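Local coordinates for AxyAgu115A (Amphibacillus xylanus NBRC 15112, PDB 6NPS), which probably acts as a family GH115 alpha-glucuronidase, hydrolysing glucuronic acid side groups from xylan hemicellulose, at residues A36-H41 with M197-F202; I175-P180 with D412-P417; G191-E196 with W218-N223; E537-L542 with N588-Y593. The protein carries 3 engineered substitutions. All coordinates share one frame; numbering follows the deposited sequence.

In the fold
Contacts 1, 2 and 3 cluster around the parallel eight-stranded barrel of the GH115 hydrolase; contact 4 lies across the chain's centre from contact 1, about 47 Å away centre to centre. Contact 2 joins the loops after strands 170-174 and 405-410. Contact 3, about 17 Å from it between centres, falls between contact 2's segments along the chain and shares helix 195-207 with contact 1. Ile-175 packs on Val-201, and Glu-178 probably hydrogen-bonds Trp-218, making one continuous patch. Contacts 1 to 3 thus join loops and helices of the barrel to one another and, through helix 30-47, to the N-terminal region, while contact 4, later in the chain, belongs to a separate helical part, pairing helices 537-558 and 564-596.

Contact 1: residues A36-H41 with M197-F202; sequences ANKVMH and MYDHVF
The carboxylate of Asp-199 takes the ammonium of Lys-38 on the syn side of OD1, with NZ lying 23° out of the carboxylate plane. At the other oxygen, OD2 hydrogen-bonds the hydroxyl of Tyr-238, from helix 230-238. Within 197-202 each ring also has a neighbour from its own helix: Tyr-198 O sits 3.1 Å above one face of the Phe-202 ring, toward its rim, the CE methyl of Met-197 lies over a face of the Tyr-198 ring, and Met-197 O lies in the plane of the His-200 imidazole, at its edge. Beyond the helix, Tyr-198 meets Phe-222 edge to face and His-200 ND1 hydrogen-bonds Asp-141.

The bridge itself is one salt-bridging hydrogen bond, Lys-38 NZ to Asp-199 OD1 at 3.2 Å. The two side chains come from opposite directions, the nearest CA atoms, of Lys-38 and His-200, being 11.1 Å apart. The lysine spans most of that distance with a chain that stays extended until the last torsion, where it bends (chi4 -62°) and turns NZ to the acid. Chi1 of Asp-199 (-169°) points its carboxylate away from its own helix, at the lysine.

With an alanine at Asp-199, Lys-38 would probably lose its close anionic mate and the Tyr-238 hydroxyl its partner, leaving the ammonium with a long, weak ion pair to Glu-203. The chemistry is that of a surface link: helix 30-47 of the N-terminal region is tied to barrel helix 195-207 by charge, while Tyr-238 ties the same acid to a second barrel helix.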
loop_
_atom_site.group_PDB
_atom_site.type_symbol
_atom_site.label_atom_id
_atom_site.label_comp_id
_atom_site.label_asym_id
_atom_site.label_seq_id
_atom_site.Cartn_x
_atom_site.Cartn_y
_atom_site.Cartn_z
ATOM N N ALA A 36 43.121 42.419 14.842
ATOM C CA ALA A 36 42.919 43.734 15.457
ATOM C C ALA A 36 42.131 44.671 14.537
ATOM O O ALA A 36 41.233 45.397 15.001
ATOM C CB ALA A 36 44.272 44.349 15.825
ATOM N N ASN A 37 42.416 44.638 13.223
ATOM C CA ASN A 37 41.602 45.406 12.268
ATOM C C ASN A 37 40.152 44.931 12.205
ATOM O O ASN A 37 39.244 45.746 11.996
ATOM C CB ASN A 37 42.221 45.343 10.880
ATOM C CG ASN A 37 43.464 46.179 10.783
ATOM O OD1 ASN A 37 43.603 47.192 11.486
ATOM N ND2 ASN A 37 44.401 45.751 9.938
ATOM N N LYS A 38 39.904 43.626 12.349
ATOM C CA LYS A 38 38.527 43.158 12.412
ATOM C C LYS A 38 37.830 43.688 13.654
ATOM O O LYS A 38 36.657 44.070 13.602
ATOM C CB LYS A 38 38.500 41.637 12.394
ATOM C CG LYS A 38 39.050 41.061 11.075
ATOM C CD LYS A 38 38.685 39.594 10.937
ATOM C CE LYS A 38 39.263 38.966 9.662
ATOM N NZ LYS A 38 38.744 39.586 8.407
ATOM N N VAL A 39 38.540 43.718 14.787
ATOM C CA VAL A 39 37.923 44.223 16.005
ATOM C C VAL A 39 37.655 45.731 15.906
ATOM O O VAL A 39 36.651 46.225 16.445
ATOM C CB VAL A 39 38.803 43.832 17.209
ATOM C CG1 VAL A 39 38.323 44.520 18.456
ATOM C CG2 VAL A 39 38.765 42.307 17.392
ATOM N N MET A 40 38.520 46.481 15.222
ATOM C CA MET A 40 38.242 47.895 14.963
ATOM C C MET A 40 36.981 48.056 14.143
ATOM O O MET A 40 36.230 49.028 14.327
ATOM C CB MET A 40 39.400 48.566 14.236
ATOM C CG MET A 40 40.660 48.670 15.084
ATOM S SD MET A 40 41.912 49.787 14.408
ATOM C CE MET A 40 41.513 49.722 12.655
ATOM N N HIS A 41 36.734 47.129 13.219
ATOM C CA HIS A 41 35.475 47.204 12.498
ATOM C C HIS A 41 34.296 46.917 13.432
ATOM O O HIS A 41 33.256 47.563 13.323
ATOM C CB HIS A 41 35.477 46.262 11.293
ATOM C CG HIS A 41 34.241 46.389 10.474
ATOM N ND1 HIS A 41 33.202 45.485 10.556
ATOM C CD2 HIS A 41 33.824 47.372 9.640
ATOM C CE1 HIS A 41 32.215 45.881 9.768
ATOM N NE2 HIS A 41 32.569 47.022 9.199
ATOM N N MET A 197 37.083 33.711 0.095
ATOM C CA MET A 197 36.067 32.955 0.802
ATOM C C MET A 197 36.592 32.448 2.145
ATOM O O MET A 197 35.931 32.618 3.177
ATOM C CB MET A 197 35.584 31.817 -0.092
ATOM C CG MET A 197 34.419 31.029 0.496
ATOM S SD MET A 197 35.077 29.664 1.464
ATOM C CE MET A 197 35.241 28.415 0.185
ATOM N N TYR A 198 37.815 31.881 2.168
ATOM C CA TYR A 198 38.284 31.220 3.383
ATOM C C TYR A 198 38.554 32.202 4.506
ATOM O O TYR A 198 38.555 31.796 5.669
ATOM C CB TYR A 198 39.560 30.380 3.123
ATOM C CG TYR A 198 39.162 28.938 2.781
ATOM C CD1 TYR A 198 38.599 28.110 3.754
ATOM C CD2 TYR A 198 39.318 28.441 1.504
ATOM C CE1 TYR A 198 38.189 26.821 3.465
ATOM C CE2 TYR A 198 38.934 27.141 1.184
ATOM C CZ TYR A 198 38.358 26.335 2.177
ATOM O OH TYR A 198 37.971 25.053 1.898
ATOM N N ASP A 199 38.805 33.471 4.182
ATOM C CA ASP A 199 38.971 34.471 5.229
ATOM C C ASP A 199 37.735 34.519 6.136
ATOM O O ASP A 199 37.863 34.596 7.361
ATOM C CB ASP A 199 39.274 35.829 4.591
ATOM C CG ASP A 199 39.721 36.860 5.608
ATOM O OD1 ASP A 199 39.022 37.892 5.745
ATOM O OD2 ASP A 199 40.751 36.643 6.278
ATOM N N HIS A 200 36.534 34.396 5.565
ATOM C CA HIS A 200 35.313 34.357 6.393
ATOM C C HIS A 200 35.204 33.075 7.230
ATOM O O HIS A 200 34.700 33.093 8.371
ATOM C CB HIS A 200 34.087 34.488 5.500
ATOM C CG HIS A 200 34.067 35.750 4.693
ATOM N ND1 HIS A 200 33.561 36.938 5.182
ATOM C CD2 HIS A 200 34.484 36.008 3.430
ATOM C CE1 HIS A 200 33.671 37.875 4.257
ATOM N NE2 HIS A 200 34.231 37.336 3.185
ATOM N N VAL A 201 35.598 31.940 6.651
ATOM C CA VAL A 201 35.642 30.677 7.387
ATOM C C VAL A 201 36.627 30.779 8.549
ATOM O O VAL A 201 36.331 30.362 9.677
ATOM C CB VAL A 201 36.029 29.525 6.434
ATOM C CG1 VAL A 201 36.276 28.228 7.196
ATOM C CG2 VAL A 201 34.963 29.341 5.403
ATOM N N PHE A 202 37.831 31.289 8.280
ATOM C CA PHE A 202 38.821 31.409 9.343
ATOM C C PHE A 202 38.309 32.322 10.459
ATOM O O PHE A 202 38.529 32.046 11.641
ATOM C CB PHE A 202 40.153 31.939 8.813
ATOM C CG PHE A 202 40.806 31.064 7.738
ATOM C CD1 PHE A 202 40.592 29.689 7.686
ATOM C CD2 PHE A 202 41.635 31.640 6.794
ATOM C CE1 PHE A 202 41.197 28.908 6.694
ATOM C CE2 PHE A 202 42.252 30.868 5.780
ATOM C CZ PHE A 202 42.045 29.501 5.749
#

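Contact 2: residues I175-P180 with D412-P417; sequences INDEWP and DYHGGP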
loop_
_atom_site.group_PDB
_atom_site.type_symbol
_atom_site.label_atom_id
_atom_site.label_comp_id
_atom_site.label_asym_id
_atom_site.label_seq_id
_atom_site.Cartn_x
_atom_site.Cartn_y
_atom_site.Cartn_z
ATOM N N ILE A 175 34.362 21.357 6.744
ATOM C CA ILE A 175 33.439 21.698 5.667
ATOM C C ILE A 175 33.362 20.504 4.719
ATOM O O ILE A 175 34.336 20.207 4.025
ATOM C CB ILE A 175 33.916 22.948 4.926
ATOM C CG1 ILE A 175 34.137 24.091 5.906
ATOM C CG2 ILE A 175 32.951 23.312 3.764
ATOM C CD1 ILE A 175 35.080 25.139 5.311
ATOM N N ASN A 176 32.215 19.826 4.659
ATOM C CA ASN A 176 32.109 18.600 3.877
ATOM C C ASN A 176 30.767 18.574 3.153
ATOM O O ASN A 176 29.954 19.488 3.280
ATOM C CB ASN A 176 32.270 17.358 4.764
ATOM C CG ASN A 176 32.389 16.039 3.957
ATOM O OD1 ASN A 176 31.871 14.996 4.370
ATOM N ND2 ASN A 176 33.078 16.094 2.809
ATOM N N ASP A 177 30.536 17.518 2.373
ATOM C CA ASP A 177 29.264 17.335 1.684
ATOM C C ASP A 177 28.851 18.632 0.988
ATOM O O ASP A 177 27.704 19.080 1.072
ATOM C CB ASP A 177 28.191 16.856 2.675
ATOM C CG ASP A 177 28.742 15.882 3.725
ATOM O OD1 ASP A 177 29.258 14.815 3.330
ATOM O OD2 ASP A 177 28.665 16.167 4.941
ATOM N N GLU A 178 29.824 19.270 0.331
ATOM C CA GLU A 178 29.691 20.687 0.028
ATOM C C GLU A 178 29.058 20.957 -1.332
ATOM O O GLU A 178 28.904 22.124 -1.705
ATOM C CB GLU A 178 31.053 21.398 0.166
ATOM C CG GLU A 178 32.115 21.049 -0.903
ATOM C CD GLU A 178 33.079 19.975 -0.410
ATOM O OE1 GLU A 178 32.744 19.257 0.573
ATOM O OE2 GLU A 178 34.149 19.823 -1.009
ATOM N N TRP A 179 28.642 19.913 -2.062
ATOM C CA TRP A 179 27.918 20.131 -3.293
ATOM C C TRP A 179 26.511 19.575 -3.143
ATOM O O TRP A 179 26.338 18.513 -2.538
ATOM C CB TRP A 179 28.615 19.465 -4.494
ATOM C CG TRP A 179 29.831 20.243 -4.958
ATOM C CD1 TRP A 179 31.137 19.996 -4.624
ATOM C CD2 TRP A 179 29.848 21.412 -5.805
ATOM N NE1 TRP A 179 31.965 20.933 -5.216
ATOM C CE2 TRP A 179 31.203 21.813 -5.942
ATOM C CE3 TRP A 179 28.856 22.158 -6.459
ATOM C CZ2 TRP A 179 31.586 22.921 -6.708
ATOM C CZ3 TRP A 179 29.239 23.260 -7.217
ATOM C CH2 TRP A 179 30.593 23.628 -7.336
ATOM N N PRO A 180 25.483 20.262 -3.678
ATOM C CA PRO A 180 25.597 21.463 -4.519
ATOM C C PRO A 180 25.636 22.805 -3.753
ATOM O O PRO A 180 26.014 23.830 -4.328
ATOM C CB PRO A 180 24.331 21.381 -5.376
ATOM C CG PRO A 180 23.311 20.783 -4.422
ATOM C CD PRO A 180 24.074 19.843 -3.512
ATOM N N ASP A 412 26.280 16.385 10.015
ATOM C CA ASP A 412 25.968 16.348 8.588
ATOM C C ASP A 412 26.644 15.110 8.034
ATOM O O ASP A 412 27.777 14.816 8.410
ATOM C CB ASP A 412 26.480 17.629 7.920
ATOM C CG ASP A 412 25.963 17.846 6.497
ATOM O OD1 ASP A 412 26.391 17.114 5.573
ATOM O OD2 ASP A 412 25.160 18.798 6.295
ATOM N N TYR A 413 25.955 14.357 7.187
ATOM C CA TYR A 413 26.565 13.151 6.658
ATOM C C TYR A 413 25.961 12.783 5.311
ATOM O O TYR A 413 24.742 12.736 5.155
ATOM C CB TYR A 413 26.405 11.991 7.632
ATOM C CG TYR A 413 27.035 10.702 7.146
ATOM C CD1 TYR A 413 28.403 10.640 6.845
ATOM C CD2 TYR A 413 26.271 9.532 7.032
ATOM C CE1 TYR A 413 28.997 9.464 6.394
ATOM C CE2 TYR A 413 26.852 8.360 6.635
ATOM C CZ TYR A 413 28.206 8.331 6.311
ATOM O OH TYR A 413 28.777 7.178 5.898
ATOM N N HIS A 414 26.814 12.439 4.378
ATOM C CA HIS A 414 26.410 11.983 3.052
ATOM C C HIS A 414 26.735 10.496 3.013
ATOM O O HIS A 414 27.891 10.123 2.803
ATOM C CB HIS A 414 27.178 12.788 2.007
ATOM C CG HIS A 414 26.828 12.471 0.588
ATOM N ND1 HIS A 414 25.570 12.693 0.062
ATOM C CD2 HIS A 414 27.580 11.967 -0.425
ATOM C CE1 HIS A 414 25.570 12.352 -1.217
ATOM N NE2 HIS A 414 26.774 11.908 -1.532
ATOM N N GLY A 415 25.738 9.640 3.198
ATOM C CA GLY A 415 25.997 8.208 3.253
ATOM C C GLY A 415 24.783 7.497 3.812
ATOM O O GLY A 415 23.716 8.093 3.931
ATOM N N GLY A 416 24.953 6.219 4.154
ATOM C CA GLY A 416 23.832 5.427 4.647
ATOM C C GLY A 416 23.576 5.528 6.152
ATOM O O GLY A 416 24.436 5.986 6.908
ATOM N N PRO A 417 22.380 5.077 6.626
ATOM C CA PRO A 417 21.265 4.571 5.787
ATOM C C PRO A 417 20.570 5.654 4.959
ATOM O O PRO A 417 20.028 5.330 3.915
ATOM C CB PRO A 417 20.267 3.980 6.823
ATOM C CG PRO A 417 21.069 3.712 8.028
ATOM C CD PRO A 417 22.135 4.803 8.060
#
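Asp-177 and Asp-412 lie side by side with their side chains running in opposite directions, and their carboxylate planes are nearly parallel, 14° apart. Asp-177 OD2 comes to 2.5 Å from Asp-412 OD1, a very close approach for two acid oxygens, although the Asp-177 side chain is poorly ordered. Asp-412 CG stands anti to the backbone N (chi1 -168°), which carries OD1 across to the other loop; Asp-412 OD1 also lies 3.2 Å from Asp-177 CG.

The second oxygen of Asp-177 faces a different residue. Asp-177 OD1 rests 3.2 Å from His-414 CB, and here too the side chains pass in opposite directions, with carboxylate and imidazole planes at 48°. The histidine ring then leads away from Asp-177: its ND1 hydrogen-bonds Glu-421, and Trp-645 meets the ring edge to face.

Asn-450 touches both aspartates, so the pair sits at the C-terminal end of strand 446-450, which lies between strands 170-174 and 405-410 in the sheet. Acidic residues gathered on loops that follow the barrel strands are characteristic of the active-site end of a TIM-barrel glycoside hydrolase, and a glycerol bound near Tyr-413 is consistent with a pocket there.

Contact 3: residues G191-E196 with W218-N223; sequences GGFNAE and WSARFN
Phe-193 meets loop 218-223 along one side, starting at CB, 4.1 Å from Ala-220 CB. That same methyl then follows the ring: Ala-220 CB is 3.9 Å from Phe-193 CG and 3.8 Å from Phe-193 CD1. It hangs over one face, offset toward the rim, in a CH-pi contact 25° off the ring normal. Phe-193 CG is anti to the carbonyl carbon (chi1 -58°), which aims the ring off the backbone toward the loop.

That backbone is itself sharply bent. Phe-193 is the centre of an inverse gamma turn, closed by a weak bond from Asn-194 N to Gly-192 O, and Asn-194 follows directly as the N-cap of helix 195-207, its OD1 accepting from Met-197 N. The turn leads into helix 195-207, the second of two helices between barrel strands 170-174 and 212-214, while 218-223 belongs to the loop after strand 212-214.

Further out, Phe-193 CE1 passes Ser-219 OG obliquely at 4.4 Å and approaches CZ2 of the Trp-179 indole. At the far end of the ring, Phe-193 CZ comes near the side-chain CG of Glu-178. The hydroxyl of Ser-219 is engaged elsewhere, in a weak hydrogen bond with Trp-179 NE1, and a glycerol, probably from the crystallisation liquor, sits beside that serine.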
loop_
_atom_site.group_PDB
_atom_site.type_symbol
_atom_site.label_atom_id
_atom_site.label_comp_id
_atom_site.label_asym_id
_atom_site.label_seq_id
_atom_site.Cartn_x
_atom_site.Cartn_y
_atom_site.Cartn_z
ATOM N N GLY A 191 33.728 33.548 -6.280
ATOM C CA GLY A 191 34.485 32.982 -7.387
ATOM C C GLY A 191 35.159 31.644 -7.125
ATOM O O GLY A 191 35.821 31.123 -8.028
ATOM N N GLY A 192 35.015 31.062 -5.944
ATOM C CA GLY A 192 35.470 29.706 -5.723
ATOM C C GLY A 192 35.940 29.496 -4.300
ATOM O O GLY A 192 35.664 30.293 -3.393
ATOM N N PHE A 193 36.655 28.386 -4.107
ATOM C CA PHE A 193 37.145 28.027 -2.774
ATOM C C PHE A 193 38.523 28.656 -2.531
ATOM O O PHE A 193 39.522 27.972 -2.282
ATOM C CB PHE A 193 37.192 26.515 -2.610
ATOM C CG PHE A 193 35.851 25.823 -2.811
ATOM C CD1 PHE A 193 35.446 25.411 -4.076
ATOM C CD2 PHE A 193 35.032 25.559 -1.725
ATOM C CE1 PHE A 193 34.233 24.752 -4.251
ATOM C CE2 PHE A 193 33.816 24.911 -1.894
ATOM C CZ PHE A 193 33.415 24.505 -3.160
ATOM N N ASN A 194 38.558 29.988 -2.610
ATOM C CA ASN A 194 39.794 30.755 -2.619
ATOM C C ASN A 194 39.976 31.484 -1.294
ATOM O O ASN A 194 39.172 31.367 -0.365
ATOM C CB ASN A 194 39.790 31.746 -3.785
ATOM C CG ASN A 194 38.562 32.645 -3.774
ATOM O OD1 ASN A 194 38.061 33.008 -2.695
ATOM N ND2 ASN A 194 38.056 33.004 -4.973
ATOM N N ALA A 195 41.057 32.265 -1.216
ATOM C CA ALA A 195 41.409 32.919 0.043
ATOM C C ALA A 195 40.369 33.940 0.464
ATOM O O ALA A 195 40.218 34.211 1.659
ATOM C CB ALA A 195 42.767 33.606 -0.103
ATOM N N GLU A 196 39.688 34.555 -0.503
ATOM C CA GLU A 196 38.653 35.534 -0.180
ATOM C C GLU A 196 37.512 34.872 0.574
ATOM O O GLU A 196 37.024 35.392 1.591
ATOM C CB GLU A 196 38.137 36.190 -1.461
ATOM C CG GLU A 196 39.054 37.280 -2.053
ATOM C CD GLU A 196 40.544 36.892 -2.096
ATOM O OE1 GLU A 196 40.903 35.890 -2.760
ATOM O OE2 GLU A 196 41.358 37.593 -1.453
ATOM N N TRP A 218 35.880 18.054 -1.890
ATOM C CA TRP A 218 35.248 17.202 -2.898
ATOM C C TRP A 218 35.638 17.606 -4.315
ATOM O O TRP A 218 36.089 16.762 -5.102
ATOM C CB TRP A 218 33.725 17.184 -2.738
ATOM C CG TRP A 218 33.315 16.087 -1.809
ATOM C CD1 TRP A 218 34.148 15.307 -1.057
ATOM C CD2 TRP A 218 31.984 15.637 -1.525
ATOM N NE1 TRP A 218 33.425 14.411 -0.314
ATOM C CE2 TRP A 218 32.093 14.586 -0.584
ATOM C CE3 TRP A 218 30.709 16.017 -1.972
ATOM C CZ2 TRP A 218 30.976 13.912 -0.084
ATOM C CZ3 TRP A 218 29.605 15.349 -1.471
ATOM C CH2 TRP A 218 29.747 14.310 -0.537
ATOM N N SER A 219 35.419 18.870 -4.686
ATOM C CA SER A 219 35.845 19.396 -5.985
ATOM C C SER A 219 36.704 20.643 -5.785
ATOM O O SER A 219 36.547 21.675 -6.460
ATOM C CB SER A 219 34.654 19.701 -6.886
ATOM O OG SER A 219 34.189 21.017 -6.646
ATOM N N ALA A 220 37.592 20.560 -4.806
ATOM C CA ALA A 220 38.426 21.674 -4.398
ATOM C C ALA A 220 39.759 21.106 -3.954
ATOM O O ALA A 220 39.837 19.960 -3.497
ATOM C CB ALA A 220 37.786 22.470 -3.251
ATOM N N ARG A 221 40.804 21.921 -4.069
ATOM C CA ARG A 221 42.132 21.568 -3.574
ATOM C C ARG A 221 42.605 22.766 -2.764
ATOM O O ARG A 221 43.015 23.782 -3.343
ATOM C CB ARG A 221 43.098 21.269 -4.724
ATOM C CG ARG A 221 42.806 19.959 -5.413
ATOM C CD ARG A 221 43.680 19.798 -6.654
ATOM N NE ARG A 221 43.370 20.789 -7.683
ATOM C CZ ARG A 221 44.216 21.182 -8.638
ATOM N NH1 ARG A 221 45.433 20.656 -8.720
ATOM N NH2 ARG A 221 43.847 22.096 -9.523
ATOM N N PHE A 222 42.543 22.620 -1.444
ATOM C CA PHE A 222 42.819 23.730 -0.556
ATOM C C PHE A 222 44.227 24.256 -0.797
ATOM O O PHE A 222 44.435 25.473 -0.803
ATOM C CB PHE A 222 42.628 23.278 0.876
ATOM C CG PHE A 222 42.855 24.363 1.907
ATOM C CD1 PHE A 222 41.861 25.282 2.216
ATOM C CD2 PHE A 222 44.091 24.457 2.563
ATOM C CE1 PHE A 222 42.093 26.257 3.235
ATOM C CE2 PHE A 222 44.340 25.436 3.513
ATOM C CZ PHE A 222 43.323 26.321 3.875
ATOM N N ASN A 223 45.190 23.358 -1.064
ATOM C CA ASN A 223 46.598 23.787 -1.256
ATOM C C ASN A 223 46.861 24.470 -2.587
ATOM O O ASN A 223 47.954 25.016 -2.767
ATOM C CB ASN A 223 47.559 22.607 -1.147
ATOM C CG ASN A 223 47.572 22.015 0.249
ATOM O OD1 ASN A 223 47.428 22.739 1.243
ATOM N ND2 ASN A 223 47.696 20.682 0.338
#

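Contact 4: residues E537-L542 with N588-Y593; sequences ETDQLL and NGKNKY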
loop_
_atom_site.group_PDB
_atom_site.type_symbol
_atom_site.label_atom_id
_atom_site.label_comp_id
_atom_site.label_asym_id
_atom_site.label_seq_id
_atom_site.Cartn_x
_atom_site.Cartn_y
_atom_site.Cartn_z
ATOM N N GLU A 537 -0.510 10.498 18.235
ATOM C CA GLU A 537 0.856 11.016 18.072
ATOM C C GLU A 537 0.933 11.990 16.903
ATOM O O GLU A 537 1.564 13.047 17.026
ATOM C CB GLU A 537 1.909 9.883 17.982
ATOM C CG GLU A 537 1.937 8.952 16.745
ATOM C CD GLU A 537 3.084 7.886 16.783
ATOM O OE1 GLU A 537 3.727 7.694 17.866
ATOM O OE2 GLU A 537 3.320 7.217 15.742
ATOM N N THR A 538 0.248 11.696 15.786
ATOM C CA THR A 538 0.258 12.629 14.667
ATOM C C THR A 538 -0.394 13.952 15.023
ATOM O O THR A 538 0.167 15.019 14.768
ATOM C CB THR A 538 -0.416 11.992 13.448
ATOM O OG1 THR A 538 0.516 11.091 12.840
ATOM C CG2 THR A 538 -0.811 13.020 12.383
ATOM N N ASP A 539 -1.596 13.920 15.620
ATOM C CA ASP A 539 -2.274 15.182 15.900
ATOM C C ASP A 539 -1.594 15.986 16.997
ATOM O O ASP A 539 -1.606 17.227 16.959
ATOM C CB ASP A 539 -3.741 14.910 16.265
ATOM C CG ASP A 539 -4.568 14.491 15.033
ATOM O OD1 ASP A 539 -5.365 13.534 15.154
ATOM O OD2 ASP A 539 -4.404 15.098 13.942
ATOM N N GLN A 540 -1.015 15.327 17.994
ATOM C CA GLN A 540 -0.251 16.091 18.982
ATOM C C GLN A 540 0.960 16.778 18.342
ATOM O O GLN A 540 1.258 17.936 18.652
ATOM C CB GLN A 540 0.187 15.188 20.143
ATOM C CG GLN A 540 -0.942 15.065 21.155
ATOM C CD GLN A 540 -0.817 13.883 22.100
ATOM O OE1 GLN A 540 0.228 13.219 22.181
ATOM N NE2 GLN A 540 -1.889 13.629 22.840
ATOM N N LEU A 541 1.677 16.089 17.451
ATOM C CA LEU A 541 2.828 16.740 16.813
ATOM C C LEU A 541 2.379 17.862 15.861
ATOM O O LEU A 541 2.960 18.956 15.864
ATOM C CB LEU A 541 3.660 15.682 16.077
ATOM C CG LEU A 541 4.925 16.150 15.361
ATOM C CD1 LEU A 541 5.754 17.032 16.357
ATOM C CD2 LEU A 541 5.733 14.930 14.919
ATOM N N LEU A 542 1.306 17.634 15.073
ATOM C CA LEU A 542 0.753 18.716 14.236
ATOM C C LEU A 542 0.390 19.950 15.056
ATOM O O LEU A 542 0.583 21.095 14.602
ATOM C CB LEU A 542 -0.490 18.217 13.463
ATOM C CG LEU A 542 -0.079 17.388 12.235
ATOM C CD1 LEU A 542 -1.286 16.622 11.669
ATOM C CD2 LEU A 542 0.550 18.275 11.119
ATOM N N ASN A 588 0.069 14.185 4.985
ATOM C CA ASN A 588 -0.035 13.157 3.960
ATOM C C ASN A 588 -0.457 11.821 4.577
ATOM O O ASN A 588 -1.228 11.057 3.967
ATOM C CB ASN A 588 1.323 13.044 3.213
ATOM C CG ASN A 588 1.293 12.096 2.016
ATOM O OD1 ASN A 588 2.335 11.532 1.657
ATOM N ND2 ASN A 588 0.140 11.956 1.361
ATOM N N GLY A 589 0.065 11.507 5.761
ATOM C CA GLY A 589 -0.389 10.314 6.466
ATOM C C GLY A 589 -1.880 10.350 6.797
ATOM O O GLY A 589 -2.583 9.362 6.601
ATOM N N LYS A 590 -2.383 11.488 7.278
ATOM C CA LYS A 590 -3.830 11.592 7.522
ATOM C C LYS A 590 -4.618 11.496 6.223
ATOM O O LYS A 590 -5.664 10.831 6.181
ATOM C CB LYS A 590 -4.153 12.898 8.237
ATOM C CG LYS A 590 -3.567 12.991 9.660
ATOM C CD LYS A 590 -3.866 14.378 10.268
ATOM C CE LYS A 590 -5.329 14.598 10.279
ATOM N NZ LYS A 590 -5.711 15.012 11.634
ATOM N N ASN A 591 -4.098 12.113 5.145
ATOM C CA ASN A 591 -4.762 12.094 3.843
ATOM C C ASN A 591 -4.915 10.673 3.336
ATOM O O ASN A 591 -6.008 10.241 2.939
ATOM C CB ASN A 591 -3.952 12.941 2.845
ATOM C CG ASN A 591 -4.277 12.609 1.384
ATOM O OD1 ASN A 591 -3.422 12.075 0.651
ATOM N ND2 ASN A 591 -5.518 12.900 0.956
ATOM N N LYS A 592 -3.811 9.933 3.330
ATOM C CA LYS A 592 -3.823 8.555 2.866
ATOM C C LYS A 592 -4.766 7.691 3.698
ATOM O O LYS A 592 -5.470 6.840 3.158
ATOM C CB LYS A 592 -2.405 8.005 2.934
ATOM C CG LYS A 592 -2.210 6.569 2.488
ATOM C CD LYS A 592 -0.698 6.232 2.542
ATOM C CE LYS A 592 -0.390 4.773 2.223
ATOM N NZ LYS A 592 -0.177 3.974 3.458
ATOM N N TYR A 593 -4.734 7.845 5.022
ATOM C CA TYR A 593 -5.549 7.006 5.902
ATOM C C TYR A 593 -7.038 7.299 5.704
ATOM O O TYR A 593 -7.868 6.377 5.655
ATOM C CB TYR A 593 -5.128 7.252 7.360
ATOM C CG TYR A 593 -5.951 6.526 8.410
ATOM C CD1 TYR A 593 -5.573 5.266 8.880
ATOM C CD2 TYR A 593 -7.111 7.092 8.920
ATOM C CE1 TYR A 593 -6.323 4.601 9.868
ATOM C CE2 TYR A 593 -7.882 6.430 9.895
ATOM C CZ TYR A 593 -7.475 5.181 10.357
ATOM O OH TYR A 593 -8.229 4.523 11.310
#
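Within 588-593, Lys-590 alone reaches 537-542, and its aliphatic half makes the close-packed part. Lys-590 CG lies 3.9 Å from Thr-538 CG2, and Lys-590 CD comes within 3.7 Å of Leu-542 CD1, the lysine running alongside both side chains in the opposite direction to theirs. Threonine and leucine are a turn apart on one helix face, so the methylenes rest on both. The CG2 methyl of Thr-538 is anti to the backbone N and turned to the lysine, while its OG1 hydrogen-bonds His-531 O instead. Leu-586 of helix 564-596 backs both Thr-538 and Leu-542.

The polar end lies on the more exposed side. Two bends of Lys-590, at chi3 (58°) and chi4 (129°), swing NZ off the methylene track to Asp-539, whose side chain crosses the lysine at about a right angle. The salt bridge is short, 2.7 Å from Lys-590 NZ to Asp-539 OD2, and uses the syn lone pair of that oxygen. Asp-539 OD1 is 3.8 Å from Lys-590 NZ, so one oxygen does the gripping. Both residues are partly exposed here, and NZ is also hydrogen-bonded to a glycerol, probably from the crystallisation liquor.

A serine in place of Lys-590 would probably leave Asp-539 without its cationic mate and open a gap beside Thr-538 and Leu-542. The local axes stay 11.3 Å apart at 142°, a separation this long side chain spans; two successive helices running roughly antiparallel, 537-558 and 564-596, form a helical hairpin, against which helix 601-629 also packs.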